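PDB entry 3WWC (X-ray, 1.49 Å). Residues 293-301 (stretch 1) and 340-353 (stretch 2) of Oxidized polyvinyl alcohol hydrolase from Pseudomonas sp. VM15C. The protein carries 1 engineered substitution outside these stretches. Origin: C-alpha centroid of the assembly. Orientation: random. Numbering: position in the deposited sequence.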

# COMPACT_ATOMS: atom_id res chain seq x y z
N VAL A 293 -1.98 15.50 1.53
CA VAL A 293 -2.47 15.80 0.19
C VAL A 293 -2.99 14.44 -0.29
O VAL A 293 -2.23 13.49 -0.32
CB VAL A 293 -1.32 16.25 -0.75
CG1 VAL A 293 -1.80 16.29 -2.21
CG2 VAL A 293 -0.82 17.62 -0.33
N HIS A 294 -4.27 14.33 -0.63
CA HIS A 294 -4.78 13.09 -1.16
C HIS A 294 -5.12 13.27 -2.62
O HIS A 294 -5.80 14.23 -2.99
CB HIS A 294 -6.05 12.63 -0.42
CG HIS A 294 -6.54 11.31 -0.92
ND1 HIS A 294 -7.41 11.20 -1.99
CD2 HIS A 294 -6.09 10.06 -0.66
CE1 HIS A 294 -7.47 9.93 -2.36
NE2 HIS A 294 -6.68 9.21 -1.58
N VAL A 295 -4.65 12.36 -3.46
CA VAL A 295 -4.94 12.40 -4.86
C VAL A 295 -5.80 11.14 -5.18
O VAL A 295 -5.38 10.02 -4.86
CB VAL A 295 -3.66 12.39 -5.72
CG1 VAL A 295 -4.07 12.39 -7.19
CG2 VAL A 295 -2.75 13.62 -5.43
N ALA A 296 -7.01 11.34 -5.73
CA ALA A 296 -7.88 10.24 -6.09
C ALA A 296 -7.75 10.00 -7.59
O ALA A 296 -8.05 10.89 -8.39
CB ALA A 296 -9.34 10.60 -5.72
N CYS A 297 -7.30 8.82 -7.98
CA CYS A 297 -7.12 8.46 -9.37
C CYS A 297 -8.02 7.31 -9.77
O CYS A 297 -8.11 6.33 -9.05
CB CYS A 297 -5.69 7.97 -9.63
SG CYS A 297 -4.46 9.29 -9.78
N SER A 298 -8.67 7.44 -10.94
CA SER A 298 -9.52 6.39 -11.46
C SER A 298 -9.02 5.92 -12.81
O SER A 298 -8.56 6.72 -13.64
CB SER A 298 -10.96 6.90 -11.67
OG SER A 298 -11.52 7.34 -10.45
N SER A 299 -9.08 4.61 -13.02
CA SER A 299 -8.74 4.04 -14.31
C SER A 299 -9.80 2.97 -14.65
O SER A 299 -10.81 2.83 -13.96
CB SER A 299 -7.33 3.46 -14.37
OG SER A 299 -7.00 3.15 -15.74
N THR A 300 -9.55 2.17 -15.69
CA THR A 300 -10.57 1.21 -16.11
C THR A 300 -10.01 -0.15 -16.32
O THR A 300 -10.63 -0.99 -17.02
CB THR A 300 -11.17 1.67 -17.44
OG1 THR A 300 -10.09 1.88 -18.37
CG2 THR A 300 -11.94 2.97 -17.27
N HIS A 301 -8.86 -0.42 -15.75
CA HIS A 301 -8.19 -1.68 -15.95
C HIS A 301 -8.61 -2.83 -15.04
O HIS A 301 -8.11 -3.96 -15.23
CB HIS A 301 -6.71 -1.47 -15.77
CG HIS A 301 -6.35 -1.08 -14.37
ND1 HIS A 301 -6.68 0.15 -13.84
CD2 HIS A 301 -5.77 -1.77 -13.36
CE1 HIS A 301 -6.33 0.20 -12.56
NE2 HIS A 301 -5.79 -0.96 -12.25
N GLU A 340 -2.66 9.10 -20.38
CA GLU A 340 -3.94 8.73 -20.94
C GLU A 340 -4.39 7.41 -20.30
O GLU A 340 -3.59 6.51 -20.11
CB GLU A 340 -3.78 8.53 -22.46
CG GLU A 340 -5.13 8.39 -23.12
CD GLU A 340 -5.06 8.21 -24.63
OE1 GLU A 340 -6.17 8.03 -25.22
OE2 GLU A 340 -3.93 8.22 -25.21
N GLY A 341 -5.67 7.36 -19.94
CA GLY A 341 -6.23 6.17 -19.30
C GLY A 341 -6.50 6.39 -17.83
O GLY A 341 -7.06 5.49 -17.17
N TYR A 342 -6.15 7.57 -17.31
CA TYR A 342 -6.34 7.90 -15.88
C TYR A 342 -6.97 9.26 -15.71
O TYR A 342 -6.70 10.19 -16.51
CB TYR A 342 -4.96 7.95 -15.12
CG TYR A 342 -4.19 6.67 -15.27
CD1 TYR A 342 -4.35 5.64 -14.36
CD2 TYR A 342 -3.41 6.43 -16.40
CE1 TYR A 342 -3.76 4.40 -14.61
CE2 TYR A 342 -2.84 5.21 -16.67
CZ TYR A 342 -3.04 4.19 -15.76
OH TYR A 342 -2.56 2.94 -16.03
N THR A 343 -7.79 9.38 -14.67
CA THR A 343 -8.41 10.68 -14.34
C THR A 343 -8.12 10.84 -12.85
O THR A 343 -8.45 9.94 -12.06
CB THR A 343 -9.88 10.65 -14.59
OG1 THR A 343 -10.08 10.39 -15.99
CG2 THR A 343 -10.48 11.95 -14.24
N CYS A 344 -7.52 11.96 -12.47
CA CYS A 344 -7.13 12.19 -11.09
C CYS A 344 -7.40 13.60 -10.62
O CYS A 344 -7.40 14.55 -11.42
CB CYS A 344 -5.61 11.94 -10.91
SG CYS A 344 -4.93 10.34 -11.49
N HIS A 345 -7.61 13.77 -9.32
CA HIS A 345 -7.77 15.11 -8.77
C HIS A 345 -7.42 15.07 -7.30
O HIS A 345 -7.39 13.99 -6.69
CB HIS A 345 -9.20 15.64 -8.90
CG HIS A 345 -10.19 14.83 -8.15
ND1 HIS A 345 -10.88 13.79 -8.72
CD2 HIS A 345 -10.60 14.89 -6.86
CE1 HIS A 345 -11.68 13.24 -7.82
NE2 HIS A 345 -11.53 13.89 -6.69
N VAL A 346 -7.14 16.24 -6.70
CA VAL A 346 -6.87 16.29 -5.29
C VAL A 346 -8.22 16.20 -4.57
O VAL A 346 -9.19 16.85 -4.97
CB VAL A 346 -6.19 17.61 -4.95
CG1 VAL A 346 -6.04 17.79 -3.45
CG2 VAL A 346 -4.82 17.62 -5.60
N GLY A 347 -8.28 15.42 -3.49
CA GLY A 347 -9.49 15.32 -2.71
C GLY A 347 -10.01 13.92 -2.67
O GLY A 347 -9.35 12.98 -3.12
N PRO A 348 -11.22 13.76 -2.17
CA PRO A 348 -11.82 12.42 -2.12
C PRO A 348 -12.36 12.00 -3.49
O PRO A 348 -12.52 12.82 -4.40
CB PRO A 348 -12.96 12.55 -1.10
CG PRO A 348 -13.31 14.01 -1.14
CD PRO A 348 -12.05 14.79 -1.52
N PHE A 349 -12.61 10.71 -3.69
CA PHE A 349 -13.24 10.32 -4.93
C PHE A 349 -14.62 10.98 -5.00
O PHE A 349 -15.29 11.18 -3.97
CB PHE A 349 -13.44 8.81 -4.98
CG PHE A 349 -12.19 8.08 -5.34
CD1 PHE A 349 -11.84 7.93 -6.67
CD2 PHE A 349 -11.36 7.58 -4.36
CE1 PHE A 349 -10.65 7.28 -7.04
CE2 PHE A 349 -10.16 6.94 -4.71
CZ PHE A 349 -9.81 6.79 -6.04
N THR A 350 -15.02 11.33 -6.23
CA THR A 350 -16.33 11.93 -6.44
C THR A 350 -17.11 11.19 -7.49
O THR A 350 -18.33 11.35 -7.57
CB THR A 350 -16.25 13.42 -6.93
OG1 THR A 350 -15.42 13.49 -8.08
CG2 THR A 350 -15.64 14.29 -5.88
N GLY A 351 -16.46 10.37 -8.29
CA GLY A 351 -17.26 9.72 -9.33
C GLY A 351 -17.72 8.31 -9.05
O GLY A 351 -18.19 7.64 -9.97
N LEU A 352 -17.62 7.87 -7.80
CA LEU A 352 -17.95 6.48 -7.44
C LEU A 352 -19.35 6.27 -6.89
O LEU A 352 -19.94 5.18 -7.03
CB LEU A 352 -16.91 5.95 -6.45
CG LEU A 352 -15.57 5.53 -7.06
CD1 LEU A 352 -14.97 6.60 -7.93
CD2 LEU A 352 -14.68 5.26 -5.88
N TYR A 353 -19.89 7.32 -6.26
CA TYR A 353 -21.25 7.30 -5.70
C TYR A 353 -21.95 8.61 -6.05
O TYR A 353 -21.34 9.65 -6.14
CB TYR A 353 -21.22 7.16 -4.17
CG TYR A 353 -20.60 5.88 -3.72
CD1 TYR A 353 -21.35 4.72 -3.62
CD2 TYR A 353 -19.25 5.81 -3.43
CE1 TYR A 353 -20.73 3.48 -3.22
CE2 TYR A 353 -18.64 4.61 -3.04
CZ TYR A 353 -19.38 3.46 -2.94
OH TYR A 353 -18.76 2.29 -2.56
O HOH W 1 -9.95 7.26 -16.42
O HOH W 2 -4.80 1.18 -16.32
O HOH W 3 -9.17 4.31 -18.56

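Stretch 2 runs antiparallel to stretch 1, and the two strands pair edge to edge. Their axes approach to 4.6 Å at an angle of 161°.

Glu340 stays out of reach of stretch 1. Contact begins at Gly341, whose carbonyl accepts a hydrogen bond from the Ser299 hydroxyl, OG of Ser299 to O of Gly341 at 2.7 Å. Water 3 donates to the same carbonyl O of Gly341 at 2.8 Å and lies 2.6 Å from Thr300 OG1, so it ties Thr300 to this turn. Gly341 has a positive phi of 107°. A CB here would be jammed against the carbonyl O of Glu340, which explains the glycine.

Tyr342 lies beside Ser299. Its ring atom CE1 is 3.7 Å from Ser299 OG. Water 2 links the two side chains, donating to Ser299 OG at 3.0 Å and to Tyr342 OH at 2.9 Å. The CA of Tyr342 makes a CA-H...O contact with Ser298 O at 3.4 Å.

Thr343 and Ser298 form a hydrogen-bonded pair. Ser298 N donates to Thr343 O at 2.7 Å, and Thr343 N donates to Ser298 O at 3.0 Å. Water 1 adds a bridge outside the backbone ladder, donating to Ser298 O at 3.2 Å and bonding Thr343 OG1 at 3.2 Å.

Cys344 faces Cys297 in a non-hydrogen-bonded pair. The CA atoms of Cys344 and Cys297 are 4.1 Å apart, and both side chains leave the sheet on the same face. This brings the sulfurs into bonding range: Cys344 SG and Cys297 SG are joined in a disulfide at 2.1 Å, with chi3 of 108°. The bond locks the register covalently. Val295, on the same face, packs its CG1 4.1 Å from Cys344 CB.

His345 returns to the hydrogen-bonded pattern. Ala296 N donates to His345 O at 2.8 Å, and His345 N donates to Ala296 O at 3.1 Å. The imidazole reaches forward along its own stretch, where His345 NE2 donates to Pro348 O at 2.7 Å. This hydrogen bond braces the turn after the strand. One face of the ring lies against Ala296 CB, 4.1 Å from His345 NE2.

Val346 pairs with Val295 without backbone hydrogen bonds. Its CA instead approaches His294 O at 3.3 Å in a CA-H...O contact.

Gly347 meets His294 twice. Gly347 N donates to His294 O at 2.8 Å, and His294 ND1 donates to Gly347 O at 2.9 Å. The carbonyl lies at the edge of the imidazole, near its plane, as a ring N-H donor requires. A CB on Gly347 would clash with Pro348 CD.

Pro348 points away, and the chain then brings Phe349 back. Ala296 CB sits 3.6 Å from the centroid of the Phe349 ring, almost on the ring normal, in a CH-pi contact. The ring edge meets stretch 1 too, with Phe349 CE1 3.4 Å from Cys297 O and 3.5 Å from Ser298 OG. Thr350 and Gly351 make no contact. Leu352 CD1 reaches within 4.3 Å of Ser298 OG, and Tyr353 lies beyond reach.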